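Local coordinates for protein CRISPR-associated endonuclease Cas12b (PDB 5U31) that uses a guide RNA to recognise PAM-flanked target DNA and cuts it with a metal-dependent RuvC nuclease domain in CRISPR antiviral defence, at residues A[991-1003]-A[1014-1026]. The protein carries 3 engineered substitutions. Numbering follows the deposited sequence.
Sequences SDFDISQIRLRCD and IPRLTGKRTADSY
An antiparallel β-hairpin of the Nuc-II domain, strands 999-1006 and 1011-1015, brings Asp1003 and Cys1002 against Ile1014 and Pro1015, and the helix 1019-1026 that follows folds back over the segment entering the hairpin from RuvC-III. Asp1003 and Ile1014 form a hydrogen-bonded pair, Cys1002 and Pro1015 the non-hydrogen-bonded pair next to it, where SG lies 3.8 Å from the proline CB. One step further, Arg1016 N donates a nearly straight bond to Arg1001 O (2.6 Å). The Arg1016 side chain, extended from CG to NE, grips the Asp1003 carboxylate side-on: NE meets OD1 at 2.8 Å and NH2 meets OD2 at 3.0 Å. Each oxygen uses its syn lone pair, and the two planes lie only 12° apart. Arg1001 CD covers one face of this guanidinium, while Arg1001 NE turns to Ser1075.

On the other side of the strand, Leu1000 CD2 sits over the centre of the Tyr1026 ring, a CH-π contact 3.7 Å from the centroid, and Leu1000 CG packs on Pro1015 CB. Phe1031 touches all three of these side chains as well as Cys1002, closing an apolar cluster between sheet and helix. Nearer RuvC-III, Ser996 CB rests 3.4 Å from Thr1022 OG1. Asp994 OD2 accepts from Ser996 N, an Asx turn, and also from Ser996 OG on the opposite face of the carboxylate plane. Asp994 CG stands anti to the backbone N (chi1 -162°), which lays the carboxylate alongside CB and CD of Arg1021, and the two bonds hold it there; Asp994 CB, placed by the backbone, lies over one face of the Arg1021 guanidinium.

The planar, two-pronged salt bridge should hold Arg1016 in a defined orientation despite its exposure, whereas Asp994 appears to meet Arg1021 through packing and, at most, longer-range electrostatics.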
ATOM      1  N   SER A 991     -23.025  13.429 -13.281  1.00 47.66           N
ATOM      2  CA  SER A 991     -24.421  13.145 -12.978  1.00 47.76           C
ATOM      3  C   SER A 991     -24.693  12.956 -11.494  1.00 49.66           C
ATOM      4  O   SER A 991     -25.831  12.631 -11.133  1.00 51.89           O
ATOM      5  CB  SER A 991     -24.887  11.892 -13.731  1.00 41.08           C
ATOM      6  OG  SER A 991     -24.261  10.735 -13.213  1.00 40.34           O
ATOM      7  N   ASP A 992     -23.695  13.147 -10.633  1.00 45.76           N
ATOM      8  CA  ASP A 992     -23.825  12.927  -9.194  1.00 48.26           C
ATOM      9  C   ASP A 992     -24.396  11.536  -8.917  1.00 47.05           C
ATOM     10  O   ASP A 992     -25.435  11.370  -8.277  1.00 65.73           O
ATOM     11  CB  ASP A 992     -24.690  14.011  -8.546  1.00 53.14           C
ATOM     12  CG  ASP A 992     -24.346  14.234  -7.088  1.00 63.13           C
ATOM     13  OD1 ASP A 992     -24.500  15.377  -6.611  1.00 74.75           O
ATOM     14  OD2 ASP A 992     -23.901  13.275  -6.423  1.00 72.26           O
ATOM     15  N   PHE A 993     -23.699  10.533  -9.430  1.00 38.94           N
ATOM     16  CA  PHE A 993     -24.202   9.170  -9.372  1.00 39.06           C
ATOM     17  C   PHE A 993     -24.228   8.655  -7.939  1.00 43.37           C
ATOM     18  O   PHE A 993     -23.318   8.913  -7.146  1.00 40.77           O
ATOM     19  CB  PHE A 993     -23.337   8.260 -10.240  1.00 50.35           C
ATOM     20  CG  PHE A 993     -23.632   6.797 -10.086  1.00 49.70           C
ATOM     21  CD1 PHE A 993     -24.587   6.184 -10.877  1.00 53.15           C
ATOM     22  CD2 PHE A 993     -22.932   6.025  -9.172  1.00 38.08           C
ATOM     23  CE1 PHE A 993     -24.851   4.835 -10.750  1.00 44.43           C
ATOM     24  CE2 PHE A 993     -23.194   4.678  -9.037  1.00 38.21           C
ATOM     25  CZ  PHE A 993     -24.151   4.082  -9.827  1.00 41.01           C
ATOM     26  N   ASP A 994     -25.285   7.915  -7.615  1.00 41.71           N
ATOM     27  CA  ASP A 994     -25.362   7.155  -6.378  1.00 45.62           C
ATOM     28  C   ASP A 994     -25.728   5.717  -6.713  1.00 48.32           C
ATOM     29  O   ASP A 994     -26.545   5.472  -7.608  1.00 44.53           O
ATOM     30  CB  ASP A 994     -26.390   7.752  -5.413  1.00 39.93           C
ATOM     31  CG  ASP A 994     -26.188   7.282  -3.985  1.00 55.21           C
ATOM     32  OD1 ASP A 994     -25.286   7.815  -3.301  1.00 68.27           O
ATOM     33  OD2 ASP A 994     -26.926   6.375  -3.545  1.00 59.55           O
ATOM     34  N   ILE A 995     -25.122   4.770  -5.992  1.00 38.86           N
ATOM     35  CA  ILE A 995     -25.413   3.358  -6.208  1.00 39.14           C
ATOM     36  C   ILE A 995     -26.902   3.054  -6.084  1.00 51.12           C
ATOM     37  O   ILE A 995     -27.391   2.118  -6.724  1.00 42.96           O
ATOM     38  CB  ILE A 995     -24.583   2.492  -5.228  1.00 38.56           C
ATOM     39  CG1 ILE A 995     -23.851   1.383  -5.980  1.00 38.31           C
ATOM     40  CG2 ILE A 995     -25.455   1.890  -4.137  1.00 41.60           C
ATOM     41  CD1 ILE A 995     -24.758   0.453  -6.718  1.00 44.93           C
ATOM     42  N   SER A 996     -27.645   3.846  -5.306  1.00 53.37           N
ATOM     43  CA  SER A 996     -29.072   3.617  -5.117  1.00 41.51           C
ATOM     44  C   SER A 996     -29.874   3.729  -6.407  1.00 42.84           C
ATOM     45  O   SER A 996     -31.038   3.313  -6.425  1.00 43.13           O
ATOM     46  CB  SER A 996     -29.616   4.605  -4.090  1.00 41.78           C
ATOM     47  OG  SER A 996     -29.440   5.932  -4.543  1.00 48.59           O
ATOM     48  N   GLN A 997     -29.296   4.287  -7.472  1.00 46.49           N
ATOM     49  CA  GLN A 997     -29.967   4.347  -8.765  1.00 53.26           C
ATOM     50  C   GLN A 997     -29.963   3.008  -9.488  1.00 43.86           C
ATOM     51  O   GLN A 997     -30.676   2.859 -10.485  1.00 47.13           O
ATOM     52  CB  GLN A 997     -29.295   5.401  -9.657  1.00 55.76           C
ATOM     53  CG  GLN A 997     -29.092   6.765  -8.999  1.00 50.09           C
ATOM     54  CD  GLN A 997     -28.171   7.684  -9.791  1.00 43.71           C
ATOM     55  OE1 GLN A 997     -27.814   7.398 -10.933  1.00 41.59           O
ATOM     56  NE2 GLN A 997     -27.782   8.796  -9.177  1.00 45.18           N
ATOM     57  N   ILE A 998     -29.194   2.035  -9.000  1.00 42.19           N
ATOM     58  CA  ILE A 998     -28.880   0.834  -9.762  1.00 42.21           C
ATOM     59  C   ILE A 998     -29.010  -0.406  -8.881  1.00 42.31           C
ATOM     60  O   ILE A 998     -29.410  -1.474  -9.357  1.00 47.51           O
ATOM     61  CB  ILE A 998     -27.471   0.962 -10.385  1.00 43.06           C
ATOM     62  CG1 ILE A 998     -27.570   1.106 -11.899  1.00 54.80           C
ATOM     63  CG2 ILE A 998     -26.563  -0.210 -10.019  1.00 40.83           C
ATOM     64  CD1 ILE A 998     -26.228   1.131 -12.580  1.00 73.74           C
ATOM     65  N   ARG A 999     -28.700  -0.273  -7.590  1.00 41.91           N
ATOM     66  CA  ARG A 999     -28.694  -1.406  -6.673  1.00 41.99           C
ATOM     67  C   ARG A 999     -29.278  -0.994  -5.328  1.00 49.33           C
ATOM     68  O   ARG A 999     -29.043   0.122  -4.857  1.00 48.73           O
ATOM     69  CB  ARG A 999     -27.270  -1.960  -6.497  1.00 42.21           C
ATOM     70  CG  ARG A 999     -27.012  -2.626  -5.162  1.00 59.49           C
ATOM     71  CD  ARG A 999     -25.736  -3.448  -5.154  1.00 54.35           C
ATOM     72  NE  ARG A 999     -25.498  -4.013  -3.829  1.00 76.83           N
ATOM     73  CZ  ARG A 999     -24.641  -4.994  -3.575  1.00101.61           C
ATOM     74  NH1 ARG A 999     -23.937  -5.534  -4.561  1.00104.51           N
ATOM     75  NH2 ARG A 999     -24.491  -5.440  -2.334  1.00116.03           N
ATOM     76  N   LEU A1000     -30.038  -1.900  -4.709  1.00 50.17           N
ATOM     77  CA  LEU A1000     -30.735  -1.596  -3.466  1.00 43.32           C
ATOM     78  C   LEU A1000     -30.796  -2.841  -2.595  1.00 48.13           C
ATOM     79  O   LEU A1000     -31.174  -3.913  -3.075  1.00 66.47           O
ATOM     80  CB  LEU A1000     -32.151  -1.085  -3.757  1.00 44.34           C
ATOM     81  CG  LEU A1000     -32.619   0.190  -3.058  1.00 46.07           C
ATOM     82  CD1 LEU A1000     -31.544   1.248  -3.105  1.00 45.43           C
ATOM     83  CD2 LEU A1000     -33.888   0.701  -3.712  1.00 46.49           C
ATOM     84  N   ARG A1001     -30.433  -2.699  -1.321  1.00 56.94           N
ATOM     85  CA  ARG A1001     -30.559  -3.772  -0.341  1.00 57.53           C
ATOM     86  C   ARG A1001     -31.865  -3.613   0.421  1.00 51.51           C
ATOM     87  O   ARG A1001     -32.182  -2.518   0.895  1.00 56.68           O
ATOM     88  CB  ARG A1001     -29.390  -3.778   0.640  1.00 65.31           C
ATOM     89  CG  ARG A1001     -28.399  -4.880   0.377  1.00 62.06           C
ATOM     90  CD  ARG A1001     -28.093  -5.681   1.626  1.00 42.54           C
ATOM     91  NE  ARG A1001     -27.721  -7.044   1.270  1.00 46.21           N
ATOM     92  CZ  ARG A1001     -26.532  -7.397   0.789  1.00 59.76           C
ATOM     93  NH1 ARG A1001     -25.581  -6.484   0.607  1.00 63.18           N
ATOM     94  NH2 ARG A1001     -26.296  -8.666   0.486  1.00 62.42           N
ATOM     95  N   CYS A1002     -32.611  -4.706   0.549  1.00 46.52           N
ATOM     96  CA  CYS A1002     -33.947  -4.641   1.117  1.00 46.84           C
ATOM     97  C   CYS A1002     -34.163  -5.797   2.079  1.00 47.49           C
ATOM     98  O   CYS A1002     -33.494  -6.831   2.008  1.00 47.26           O
ATOM     99  CB  CYS A1002     -35.011  -4.656   0.017  1.00 50.03           C
ATOM    100  SG  CYS A1002     -34.809  -3.314  -1.170  1.00 65.13           S
ATOM    101  N   ASP A1003     -35.108  -5.595   2.992  1.00 48.37           N
ATOM    102  CA  ASP A1003     -35.539  -6.610   3.939  1.00 49.25           C
ATOM    103  C   ASP A1003     -37.053  -6.727   3.868  1.00 50.68           C
ATOM    104  O   ASP A1003     -37.755  -5.733   3.660  1.00 53.42           O
ATOM    105  CB  ASP A1003     -35.113  -6.272   5.380  1.00 48.99           C
ATOM    106  CG  ASP A1003     -33.624  -5.977   5.506  1.00 63.02           C
ATOM    107  OD1 ASP A1003     -33.230  -4.799   5.364  1.00 58.35           O
ATOM    108  OD2 ASP A1003     -32.847  -6.922   5.762  1.00 67.85           O
ATOM    109  N   ILE A1014     -38.506  -3.731   2.075  1.00 50.86           N
ATOM    110  CA  ILE A1014     -38.245  -2.425   2.672  1.00 54.56           C
ATOM    111  C   ILE A1014     -36.776  -2.089   2.428  1.00 58.36           C
ATOM    112  O   ILE A1014     -35.898  -2.739   3.018  1.00 59.58           O
ATOM    113  CB  ILE A1014     -38.578  -2.409   4.169  1.00 61.05           C
ATOM    114  CG1 ILE A1014     -40.056  -2.742   4.381  1.00 57.28           C
ATOM    115  CG2 ILE A1014     -38.234  -1.053   4.770  1.00 66.97           C
ATOM    116  CD1 ILE A1014     -40.455  -2.835   5.831  1.00 69.13           C
ATOM    117  N   PRO A1015     -36.467  -1.100   1.595  1.00 58.91           N
ATOM    118  CA  PRO A1015     -35.064  -0.818   1.273  1.00 56.33           C
ATOM    119  C   PRO A1015     -34.309  -0.262   2.467  1.00 60.49           C
ATOM    120  O   PRO A1015     -34.822   0.570   3.220  1.00 70.48           O
ATOM    121  CB  PRO A1015     -35.165   0.217   0.148  1.00 58.87           C
ATOM    122  CG  PRO A1015     -36.470   0.902   0.404  1.00 61.19           C
ATOM    123  CD  PRO A1015     -37.389  -0.173   0.916  1.00 53.65           C
ATOM    124  N   ARG A1016     -33.078  -0.737   2.633  1.00 45.27           N
ATOM    125  CA  ARG A1016     -32.204  -0.220   3.676  1.00 54.93           C
ATOM    126  C   ARG A1016     -31.769   1.198   3.335  1.00 67.55           C
ATOM    127  O   ARG A1016     -31.308   1.466   2.222  1.00 61.72           O
ATOM    128  CB  ARG A1016     -30.986  -1.126   3.846  1.00 47.06           C
ATOM    129  CG  ARG A1016     -31.333  -2.531   4.317  1.00 55.20           C
ATOM    130  CD  ARG A1016     -30.092  -3.336   4.674  1.00 57.68           C
ATOM    131  NE  ARG A1016     -30.423  -4.685   5.124  1.00 59.70           N
ATOM    132  CZ  ARG A1016     -29.518  -5.617   5.407  1.00 62.29           C
ATOM    133  NH1 ARG A1016     -28.228  -5.344   5.286  1.00 56.76           N
ATOM    134  NH2 ARG A1016     -29.899  -6.823   5.807  1.00 64.76           N
ATOM    135  N   LEU A1017     -31.914   2.105   4.297  1.00 77.52           N
ATOM    136  CA  LEU A1017     -31.571   3.513   4.105  1.00 80.92           C
ATOM    137  C   LEU A1017     -30.097   3.702   4.449  1.00 85.85           C
ATOM    138  O   LEU A1017     -29.723   3.776   5.622  1.00 97.00           O
ATOM    139  CB  LEU A1017     -32.469   4.401   4.958  1.00 71.49           C
ATOM    140  CG  LEU A1017     -33.779   4.892   4.332  1.00 74.18           C
ATOM    141  CD1 LEU A1017     -34.457   3.820   3.491  1.00 73.60           C
ATOM    142  CD2 LEU A1017     -34.726   5.412   5.404  1.00 78.99           C
ATOM    143  N   THR A1018     -29.255   3.783   3.419  1.00 75.73           N
ATOM    144  CA  THR A1018     -27.812   3.952   3.575  1.00 79.41           C
ATOM    145  C   THR A1018     -27.399   5.252   2.899  1.00 81.62           C
ATOM    146  O   THR A1018     -27.393   5.342   1.667  1.00 85.67           O
ATOM    147  CB  THR A1018     -27.054   2.765   2.983  1.00 77.41           C
ATOM    148  OG1 THR A1018     -27.430   1.565   3.669  1.00 68.96           O
ATOM    149  CG2 THR A1018     -25.548   2.973   3.110  1.00 76.81           C
ATOM    150  N   GLY A1019     -27.041   6.247   3.697  1.00 84.86           N
ATOM    151  CA  GLY A1019     -26.697   7.549   3.170  1.00 90.35           C
ATOM    152  C   GLY A1019     -27.924   8.394   2.878  1.00 90.19           C
ATOM    153  O   GLY A1019     -29.038   7.900   2.701  1.00 82.19           O
ATOM    154  N   LYS A1020     -27.702   9.709   2.830  1.00 94.04           N
ATOM    155  CA  LYS A1020     -28.808  10.637   2.637  1.00 89.57           C
ATOM    156  C   LYS A1020     -29.443  10.497   1.260  1.00 75.41           C
ATOM    157  O   LYS A1020     -30.628  10.809   1.103  1.00 56.03           O
ATOM    158  CB  LYS A1020     -28.333  12.076   2.864  1.00 89.34           C
ATOM    159  CG  LYS A1020     -29.450  13.049   3.235  1.00 94.61           C
ATOM    160  CD  LYS A1020     -28.909  14.308   3.913  1.00 98.93           C
ATOM    161  CE  LYS A1020     -30.043  15.189   4.438  1.00 94.87           C
ATOM    162  NZ  LYS A1020     -29.557  16.420   5.134  1.00 80.24           N
ATOM    163  N   ARG A1021     -28.697  10.012   0.266  1.00 72.94           N
ATOM    164  CA  ARG A1021     -29.254   9.887  -1.076  1.00 69.09           C
ATOM    165  C   ARG A1021     -30.236   8.726  -1.181  1.00 70.06           C
ATOM    166  O   ARG A1021     -31.294   8.865  -1.804  1.00 72.35           O
ATOM    167  CB  ARG A1021     -28.129   9.732  -2.093  1.00 53.21           C
ATOM    168  CG  ARG A1021     -27.162  10.899  -2.091  1.00 61.05           C
ATOM    169  CD  ARG A1021     -26.583  11.120  -3.469  1.00 68.42           C
ATOM    170  NE  ARG A1021     -27.618  11.473  -4.434  1.00 69.85           N
ATOM    171  CZ  ARG A1021     -27.434  11.462  -5.749  1.00 71.90           C
ATOM    172  NH1 ARG A1021     -26.258  11.107  -6.244  1.00 72.29           N
ATOM    173  NH2 ARG A1021     -28.423  11.796  -6.566  1.00 76.89           N
ATOM    174  N   THR A1022     -29.908   7.577  -0.584  1.00 71.86           N
ATOM    175  CA  THR A1022     -30.866   6.476  -0.546  1.00 73.43           C
ATOM    176  C   THR A1022     -32.107   6.869   0.243  1.00 72.70           C
ATOM    177  O   THR A1022     -33.231   6.519  -0.134  1.00 83.47           O
ATOM    178  CB  THR A1022     -30.221   5.223   0.055  1.00 69.84           C
ATOM    179  OG1 THR A1022     -29.080   4.844  -0.725  1.00 70.35           O
ATOM    180  CG2 THR A1022     -31.207   4.068   0.079  1.00 58.58           C
ATOM    181  N   ALA A1023     -31.925   7.615   1.335  1.00 67.63           N
ATOM    182  CA  ALA A1023     -33.072   8.064   2.114  1.00 70.74           C
ATOM    183  C   ALA A1023     -33.883   9.120   1.372  1.00 76.97           C
ATOM    184  O   ALA A1023     -35.109   9.169   1.518  1.00 83.13           O
ATOM    185  CB  ALA A1023     -32.611   8.599   3.469  1.00 70.04           C
ATOM    186  N   ASP A1024     -33.227   9.966   0.573  1.00 72.49           N
ATOM    187  CA  ASP A1024     -33.949  11.021  -0.132  1.00 68.91           C
ATOM    188  C   ASP A1024     -34.897  10.460  -1.176  1.00 63.01           C
ATOM    189  O   ASP A1024     -35.888  11.111  -1.524  1.00 81.34           O
ATOM    190  CB  ASP A1024     -32.970  11.986  -0.798  1.00 83.10           C
ATOM    191  CG  ASP A1024     -32.504  13.081   0.136  1.00 94.51           C
ATOM    192  OD1 ASP A1024     -33.287  13.477   1.027  1.00 95.47           O
ATOM    193  OD2 ASP A1024     -31.355  13.546  -0.022  1.00 92.98           O
ATOM    194  N   SER A1025     -34.619   9.266  -1.685  1.00 61.07           N
ATOM    195  CA  SER A1025     -35.383   8.705  -2.791  1.00 68.14           C
ATOM    196  C   SER A1025     -36.315   7.575  -2.384  1.00 69.16           C
ATOM    197  O   SER A1025     -37.459   7.538  -2.839  1.00 59.36           O
ATOM    198  CB  SER A1025     -34.427   8.206  -3.881  1.00 69.18           C
ATOM    199  OG  SER A1025     -33.476   9.201  -4.221  1.00 67.39           O
ATOM    200  N   TYR A1026     -35.869   6.656  -1.525  1.00 68.10           N
ATOM    201  CA  TYR A1026     -36.604   5.420  -1.280  1.00 76.35           C
ATOM    202  C   TYR A1026     -37.090   5.263   0.156  1.00 92.59           C
ATOM    203  O   TYR A1026     -37.565   4.179   0.516  1.00102.64           O
ATOM    204  CB  TYR A1026     -35.742   4.213  -1.664  1.00 65.25           C
ATOM    205  CG  TYR A1026     -35.258   4.232  -3.097  1.00 57.05           C
ATOM    206  CD1 TYR A1026     -36.071   3.792  -4.133  1.00 50.36           C
ATOM    207  CD2 TYR A1026     -33.982   4.682  -3.411  1.00 60.78           C
ATOM    208  CE1 TYR A1026     -35.630   3.807  -5.445  1.00 57.29           C
ATOM    209  CE2 TYR A1026     -33.530   4.700  -4.718  1.00 62.65           C
ATOM    210  CZ  TYR A1026     -34.357   4.262  -5.730  1.00 62.89           C
ATOM    211  OH  TYR A1026     -33.906   4.282  -7.030  1.00 63.45           O
TER